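Local coordinates for protein carbon monoxide oxidation system transcription regulator CooA-1 (PDB 2FMY) that senses carbon monoxide through a bound haem and, as a CRP-like transcription regulator, probably activates genes for carbon monoxide oxidation when the gas binds, at residues A[9-14]-A[75-80]; A[18-23]-A[109-114]. All blocks are in the same frame, centred on the assembly; numbering follows the deposited sequence.

Contact 1 (A[9-14]-A[75-80]); sequences TNLLEV and GDIFCT. With HEM (protoporphyrin IX containing Fe), chain E.
L11 lies over the carbonyl of G75 and the flank of I77: its CB rests 3.5 Å from G75 O, and one methyl, CD2, reaches CG1 of I77 at 3.7 Å. With CG of L11 anti to the backbone N (chi1 -177°), the isobutyl group runs inward from the first turn of helix 11-14 and meets the I77 side chain at about a right angle, a wholly apolar touch that suits two branched aliphatics in a buried place. L12 and N10 also pack on G75. L12 lays CD1 3.8 Å from G75 N, while N10 brings OD1 to 3.5 Å from G75 CA. Glycine is the natural residue here, because a CB would collide with that amide oxygen and its backbone angles (phi 99°) already press a CB against the preceding carbonyl.

N10 is the N-cap residue of the helix, and the same OD1 makes the capping bond, accepting from L12 N at 2.8 Å through a lone pair in the carbonyl plane. The other end of the amide, ND2, donates to A74 O, so both ends of the N10 side chain are held and its rotation is fixed. A water joins the two backbones, accepting from L11 N and donating to G75 O.

Past I77, strand 77-79 runs into the haem pocket. I77 sets CG2 3.4 Å from the haem methyl CMC, F78 puts CD1 against CAC, and C79 SG lies 3.6 Å from the pyrrole carbon C4C. Just before the strand, D76 is held by a salt bridge to K118 and by N115, both on helix 111-135. An N-capped short helix packed on the glycine that precedes an outermost strand of its sheet thus adjoins the haem site in the cyclic nucleotide-binding (cupin-type) domain of this CRP-like sensor.

Contact 2 (A[18-23]-A[109-114]); sequences EEYSGV and FPAFSL
Y20 gives its ring face to F109, whose edge comes over it: F109 CD1 stands 3.8 Å above the centre of the tyrosine ring. The two rings form an edge-to-face pair with their planes inclined at 54°. F109 in turn offers a face to V23. The methyl CG2 sits 3.5 Å from the centroid of the F109 ring and only 14° off its normal, a close CH-pi contact. Valine suits this place because its two methyls serve two rings: CG1, anti to the backbone N, reaches CZ of F112 at 3.8 Å. F112 also brings CE1 to the edge of the Y20 ring.

These residues pack the loop between helix 11-14 and strand 28-32 against the junction of helices 99-108 and 111-135, the second being the long helix of a CRP-like regulator that runs along the subunit interface. Within its first turn, S113 hydrogen-bonds through OG to S113 OG of the second subunit.

The polar part is a single bond. A111 N donates to Y20 OH at 3.0 Å with an N-H...O angle of 160°, engaging an amide near the start of helix 111-135. A phenol is long enough to put an acceptor there while its ring stays among apolar groups; the small A111 lets its CB come within 3.2 Å of the same oxygen. P110, lacking an N-H, offers the hydroxyl nothing to accept and instead packs CD beside it. Backbone also meets an aromatic rim, E19 O lying in the plane of the F109 ring, 3.4 Å from CE1.

How the contacts relate
From the N terminus the chain first makes helix 11-14 and then the loop 18-23, so the first halves of both contacts come before strand 28-32. After strands 28-32 to 66-73, segment 75-80 returns to 9-14 and closes contact 1; strands 85-88 and 92-98 and helix 99-108 follow before 109-114 returns to 18-23 and closes contact 2. The two loops therefore cross rather than nest. Their centres lie 10 Å apart and they touch directly: L11 packs on A111 and F112, I77 on F112, and V14 on Y20. Together they tie the N-terminal region to strand 77-79, which lines the haem pocket, and to the start of helix 111-135.

Contact 1 (A[9-14]-A[75-80])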
loop_
_atom_site.group_PDB
_atom_site.type_symbol
_atom_site.label_atom_id
_atom_site.label_comp_id
_atom_site.label_asym_id
_atom_site.label_seq_id
_atom_site.Cartn_x
_atom_site.Cartn_y
_atom_site.Cartn_z
ATOM N N THR A 9 -15.757 -14.459 10.608
ATOM C CA THR A 9 -17.029 -13.837 10.952
ATOM C C THR A 9 -17.104 -12.383 10.488
ATOM O O THR A 9 -16.095 -11.662 10.459
ATOM C CB THR A 9 -17.382 -13.997 12.462
ATOM O OG1 THR A 9 -18.499 -13.158 12.791
ATOM C CG2 THR A 9 -16.193 -13.628 13.347
ATOM N N ASN A 10 -18.303 -11.973 10.086
ATOM C CA ASN A 10 -18.507 -10.637 9.562
ATOM C C ASN A 10 -18.611 -9.630 10.691
ATOM O O ASN A 10 -19.220 -9.902 11.736
ATOM C CB ASN A 10 -19.737 -10.579 8.654
ATOM C CG ASN A 10 -19.755 -9.336 7.783
ATOM O OD1 ASN A 10 -20.012 -8.233 8.267
ATOM N ND2 ASN A 10 -19.479 -9.508 6.487
ATOM N N LEU A 11 -18.001 -8.470 10.472
ATOM C CA LEU A 11 -18.014 -7.385 11.439
ATOM C C LEU A 11 -19.445 -6.947 11.788
ATOM O O LEU A 11 -19.728 -6.607 12.937
ATOM C CB LEU A 11 -17.149 -6.218 10.938
ATOM C CG LEU A 11 -16.947 -4.976 11.814
ATOM C CD1 LEU A 11 -16.594 -5.334 13.266
ATOM C CD2 LEU A 11 -15.891 -4.054 11.193
ATOM N N LEU A 12 -20.350 -7.000 10.811
ATOM C CA LEU A 12 -21.756 -6.657 11.050
ATOM C C LEU A 12 -22.427 -7.621 12.027
ATOM O O LEU A 12 -23.281 -7.213 12.828
ATOM C CB LEU A 12 -22.548 -6.573 9.736
ATOM C CG LEU A 12 -22.114 -5.502 8.717
ATOM C CD1 LEU A 12 -22.895 -5.658 7.413
ATOM C CD2 LEU A 12 -22.289 -4.099 9.263
ATOM N N GLU A 13 -22.035 -8.893 11.957
ATOM C CA GLU A 13 -22.518 -9.907 12.889
ATOM C C GLU A 13 -22.012 -9.635 14.305
ATOM O O GLU A 13 -22.798 -9.569 15.248
ATOM C CB GLU A 13 -22.096 -11.298 12.422
ATOM C CG GLU A 13 -22.634 -12.437 13.257
ATOM C CD GLU A 13 -22.403 -13.785 12.594
ATOM O OE1 GLU A 13 -22.213 -13.816 11.355
ATOM O OE2 GLU A 13 -22.408 -14.809 13.311
ATOM N N VAL A 14 -20.703 -9.454 14.430
ATOM C CA VAL A 14 -20.052 -9.133 15.701
ATOM C C VAL A 14 -20.634 -7.880 16.372
ATOM O O VAL A 14 -20.783 -7.839 17.588
ATOM C CB VAL A 14 -18.526 -8.990 15.519
ATOM C CG1 VAL A 14 -17.844 -8.701 16.848
ATOM C CG2 VAL A 14 -17.948 -10.277 14.908
ATOM N N GLY A 75 -19.610 -4.974 5.690
ATOM C CA GLY A 75 -18.761 -5.342 6.820
ATOM C C GLY A 75 -17.367 -4.744 6.765
ATOM O O GLY A 75 -16.604 -4.837 7.735
ATOM N N ASP A 76 -17.034 -4.114 5.642
ATOM C CA ASP A 76 -15.713 -3.512 5.470
ATOM C C ASP A 76 -15.629 -2.080 5.973
ATOM O O ASP A 76 -16.540 -1.289 5.766
ATOM C CB ASP A 76 -15.271 -3.571 4.005
ATOM C CG ASP A 76 -14.851 -4.967 3.571
ATOM O OD1 ASP A 76 -14.467 -5.795 4.424
ATOM O OD2 ASP A 76 -14.907 -5.233 2.354
ATOM N N ILE A 77 -14.495 -1.765 6.589
ATOM C CA ILE A 77 -14.182 -0.444 7.129
ATOM C C ILE A 77 -13.295 0.337 6.153
ATOM O O ILE A 77 -12.396 -0.223 5.537
ATOM C CB ILE A 77 -13.422 -0.556 8.490
ATOM C CG1 ILE A 77 -14.298 -1.163 9.596
ATOM C CG2 ILE A 77 -12.871 0.782 8.944
ATOM C CD1 ILE A 77 -15.412 -0.248 10.130
ATOM N N PHE A 78 -13.565 1.630 6.010
ATOM C CA PHE A 78 -12.619 2.537 5.370
ATOM C C PHE A 78 -12.758 3.927 5.986
ATOM O O PHE A 78 -13.451 4.089 6.983
ATOM C CB PHE A 78 -12.752 2.533 3.830
ATOM C CG PHE A 78 -11.463 2.883 3.118
ATOM C CD1 PHE A 78 -10.307 2.122 3.323
ATOM C CD2 PHE A 78 -11.395 3.988 2.274
ATOM C CE1 PHE A 78 -9.116 2.470 2.704
ATOM C CE2 PHE A 78 -10.211 4.332 1.649
ATOM C CZ PHE A 78 -9.071 3.575 1.859
ATOM N N CYS A 79 -12.078 4.913 5.418
ATOM C CA CYS A 79 -12.058 6.266 5.984
ATOM C C CYS A 79 -12.049 7.332 4.898
ATOM O O CYS A 79 -11.988 7.024 3.702
ATOM C CB CYS A 79 -10.835 6.445 6.875
ATOM S SG CYS A 79 -9.298 6.503 5.936
ATOM N N THR A 80 -12.100 8.588 5.328
ATOM C CA THR A 80 -12.155 9.703 4.410
ATOM C C THR A 80 -10.843 10.489 4.366
ATOM O O THR A 80 -10.808 11.570 3.805
ATOM C CB THR A 80 -13.311 10.672 4.770
ATOM O OG1 THR A 80 -13.012 11.339 5.999
ATOM C CG2 THR A 80 -14.632 9.926 4.926
HETATM C CHA HEM E . -3.435 8.022 7.115
HETATM C CHB HEM E . -4.833 8.257 11.751
HETATM C CHC HEM E . -8.381 5.055 10.801
HETATM C CHD HEM E . -6.353 4.124 6.480
HETATM C C1A HEM E . -3.537 8.419 8.434
HETATM C C2A HEM E . -2.808 9.511 9.068
HETATM C C3A HEM E . -3.185 9.581 10.360
HETATM C C4A HEM E . -4.177 8.538 10.576
HETATM C CMA HEM E . -2.671 10.602 11.420
HETATM C CAA HEM E . -1.754 10.403 8.366
HETATM C CBA HEM E . -0.412 9.723 8.635
HETATM C CGA HEM E . 0.775 10.575 8.253
HETATM O O1A HEM E . 0.928 11.713 8.782
HETATM O O2A HEM E . 1.585 10.105 7.417
HETATM C C1B HEM E . -5.885 7.378 11.912
HETATM C C2B HEM E . -6.535 7.066 13.165
HETATM C C3B HEM E . -7.522 6.181 12.909
HETATM C C4B HEM E . -7.526 5.903 11.482
HETATM C CMB HEM E . -6.118 7.677 14.525
HETATM C CAB HEM E . -8.491 5.523 13.912
HETATM C CBB HEM E . -8.873 6.123 15.038
HETATM C C1C HEM E . -8.187 4.534 9.540
HETATM C C2C HEM E . -9.033 3.593 8.825
HETATM C C3C HEM E . -8.460 3.330 7.633
HETATM C C4C HEM E . -7.234 4.100 7.546
HETATM C CMC HEM E . -10.363 3.009 9.357
HETATM C CAC HEM E . -8.983 2.396 6.514
HETATM C CBC HEM E . -9.095 1.079 6.738
HETATM C C1D HEM E . -5.412 5.099 6.206
HETATM C C2D HEM E . -4.664 5.246 4.967
HETATM C C3D HEM E . -3.751 6.457 5.178
HETATM C C4D HEM E . -4.036 6.936 6.505
HETATM C CMD HEM E . -4.750 4.359 3.708
HETATM C CAD HEM E . -2.763 7.054 4.156
HETATM C CBD HEM E . -3.620 7.960 3.291
HETATM C CGD HEM E . -2.868 8.509 2.108
HETATM O O1D HEM E . -3.522 9.000 1.167
HETATM O O2D HEM E . -1.615 8.473 2.110
HETATM N NA HEM E . -4.360 7.856 9.386
HETATM N NB HEM E . -6.517 6.656 10.912
HETATM N NC HEM E . -7.114 4.820 8.722
HETATM N ND HEM E . -5.002 6.110 7.070
HETATM FE FE HEM E . -5.769 6.397 8.937
HETATM O O HOH W 1 -16.410 -7.835 8.123
#

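Contact 2 (A[18-23]-A[109-114])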
loop_
_atom_site.group_PDB
_atom_site.type_symbol
_atom_site.label_atom_id
_atom_site.label_comp_id
_atom_site.label_asym_id
_atom_site.label_seq_id
_atom_site.Cartn_x
_atom_site.Cartn_y
_atom_site.Cartn_z
ATOM N N GLU A 18 -23.549 -9.150 22.302
ATOM C CA GLU A 18 -23.652 -8.469 23.598
ATOM C C GLU A 18 -22.411 -7.661 23.982
ATOM O O GLU A 18 -22.528 -6.547 24.490
ATOM C CB GLU A 18 -23.980 -9.470 24.719
ATOM C CG GLU A 18 -25.396 -10.021 24.666
ATOM C CD GLU A 18 -26.430 -8.927 24.476
ATOM O OE1 GLU A 18 -27.138 -8.943 23.446
ATOM O OE2 GLU A 18 -26.519 -8.037 25.346
ATOM N N GLU A 19 -21.234 -8.231 23.733
ATOM C CA GLU A 19 -19.959 -7.618 24.097
ATOM C C GLU A 19 -19.760 -6.268 23.398
ATOM O O GLU A 19 -19.047 -5.397 23.898
ATOM C CB GLU A 19 -18.815 -8.575 23.741
ATOM C CG GLU A 19 -17.440 -8.171 24.282
ATOM C CD GLU A 19 -16.348 -9.186 23.953
ATOM O OE1 GLU A 19 -15.835 -9.839 24.898
ATOM O OE2 GLU A 19 -16.013 -9.332 22.756
ATOM N N TYR A 20 -20.415 -6.113 22.248
ATOM C CA TYR A 20 -20.333 -4.919 21.416
ATOM C C TYR A 20 -21.552 -4.003 21.568
ATOM O O TYR A 20 -21.791 -3.163 20.713
ATOM C CB TYR A 20 -20.159 -5.325 19.940
ATOM C CG TYR A 20 -18.741 -5.701 19.556
ATOM C CD1 TYR A 20 -18.083 -6.756 20.195
ATOM C CD2 TYR A 20 -18.060 -5.011 18.546
ATOM C CE1 TYR A 20 -16.791 -7.109 19.862
ATOM C CE2 TYR A 20 -16.763 -5.364 18.196
ATOM C CZ TYR A 20 -16.133 -6.408 18.868
ATOM O OH TYR A 20 -14.854 -6.779 18.543
ATOM N N SER A 21 -22.326 -4.164 22.644
ATOM C CA SER A 21 -23.488 -3.295 22.882
ATOM C C SER A 21 -23.026 -1.847 22.946
ATOM O O SER A 21 -21.941 -1.565 23.464
ATOM C CB SER A 21 -24.214 -3.666 24.181
ATOM O OG SER A 21 -24.661 -5.011 24.160
ATOM N N GLY A 22 -23.835 -0.940 22.404
ATOM C CA GLY A 22 -23.503 0.493 22.414
ATOM C C GLY A 22 -22.659 1.022 21.259
ATOM O O GLY A 22 -22.693 2.214 20.963
ATOM N N VAL A 23 -21.903 0.150 20.597
ATOM C CA VAL A 23 -20.991 0.590 19.524
ATOM C C VAL A 23 -21.744 1.113 18.297
ATOM O O VAL A 23 -21.390 2.156 17.742
ATOM C CB VAL A 23 -19.994 -0.526 19.110
ATOM C CG1 VAL A 23 -19.055 -0.029 17.999
ATOM C CG2 VAL A 23 -19.195 -0.963 20.299
ATOM N N PHE A 109 -12.470 -2.659 20.907
ATOM C CA PHE A 109 -13.276 -3.658 20.221
ATOM C C PHE A 109 -12.469 -4.251 19.065
ATOM O O PHE A 109 -12.438 -3.678 17.974
ATOM C CB PHE A 109 -14.598 -3.029 19.747
ATOM C CG PHE A 109 -15.467 -2.516 20.879
ATOM C CD1 PHE A 109 -16.274 -3.383 21.603
ATOM C CD2 PHE A 109 -15.457 -1.170 21.229
ATOM C CE1 PHE A 109 -17.073 -2.924 22.658
ATOM C CE2 PHE A 109 -16.249 -0.693 22.280
ATOM C CZ PHE A 109 -17.065 -1.577 22.993
ATOM N N PRO A 110 -11.798 -5.402 19.310
ATOM C CA PRO A 110 -10.754 -5.963 18.425
ATOM C C PRO A 110 -11.176 -6.328 17.001
ATOM O O PRO A 110 -10.327 -6.367 16.118
ATOM C CB PRO A 110 -10.307 -7.231 19.163
ATOM C CG PRO A 110 -10.731 -7.016 20.588
ATOM C CD PRO A 110 -12.014 -6.262 20.487
ATOM N N ALA A 111 -12.456 -6.608 16.772
ATOM C CA ALA A 111 -12.914 -6.972 15.431
ATOM C C ALA A 111 -12.653 -5.891 14.387
ATOM O O ALA A 111 -12.445 -6.201 13.213
ATOM C CB ALA A 111 -14.393 -7.346 15.446
ATOM N N PHE A 112 -12.681 -4.625 14.805
ATOM C CA PHE A 112 -12.481 -3.515 13.868
ATOM C C PHE A 112 -11.073 -3.533 13.275
ATOM O O PHE A 112 -10.920 -3.452 12.068
ATOM C CB PHE A 112 -12.798 -2.152 14.499
ATOM C CG PHE A 112 -14.276 -1.894 14.693
ATOM C CD1 PHE A 112 -14.908 -2.255 15.879
ATOM C CD2 PHE A 112 -15.032 -1.288 13.691
ATOM C CE1 PHE A 112 -16.277 -2.023 16.060
ATOM C CE2 PHE A 112 -16.408 -1.038 13.867
ATOM C CZ PHE A 112 -17.024 -1.407 15.062
ATOM N N SER A 113 -10.047 -3.654 14.109
ATOM C CA SER A 113 -8.685 -3.645 13.579
ATOM C C SER A 113 -8.384 -4.887 12.729
ATOM O O SER A 113 -7.593 -4.813 11.790
ATOM C CB SER A 113 -7.653 -3.480 14.692
ATOM O OG SER A 113 -7.695 -4.592 15.554
ATOM N N LEU A 114 -9.017 -6.021 13.044
ATOM C CA LEU A 114 -8.839 -7.226 12.228
ATOM C C LEU A 114 -9.403 -7.042 10.816
ATOM O O LEU A 114 -8.818 -7.542 9.853
ATOM C CB LEU A 114 -9.441 -8.480 12.891
ATOM C CG LEU A 114 -8.776 -8.981 14.176
ATOM C CD1 LEU A 114 -9.575 -10.128 14.787
ATOM C CD2 LEU A 114 -7.303 -9.374 13.951
#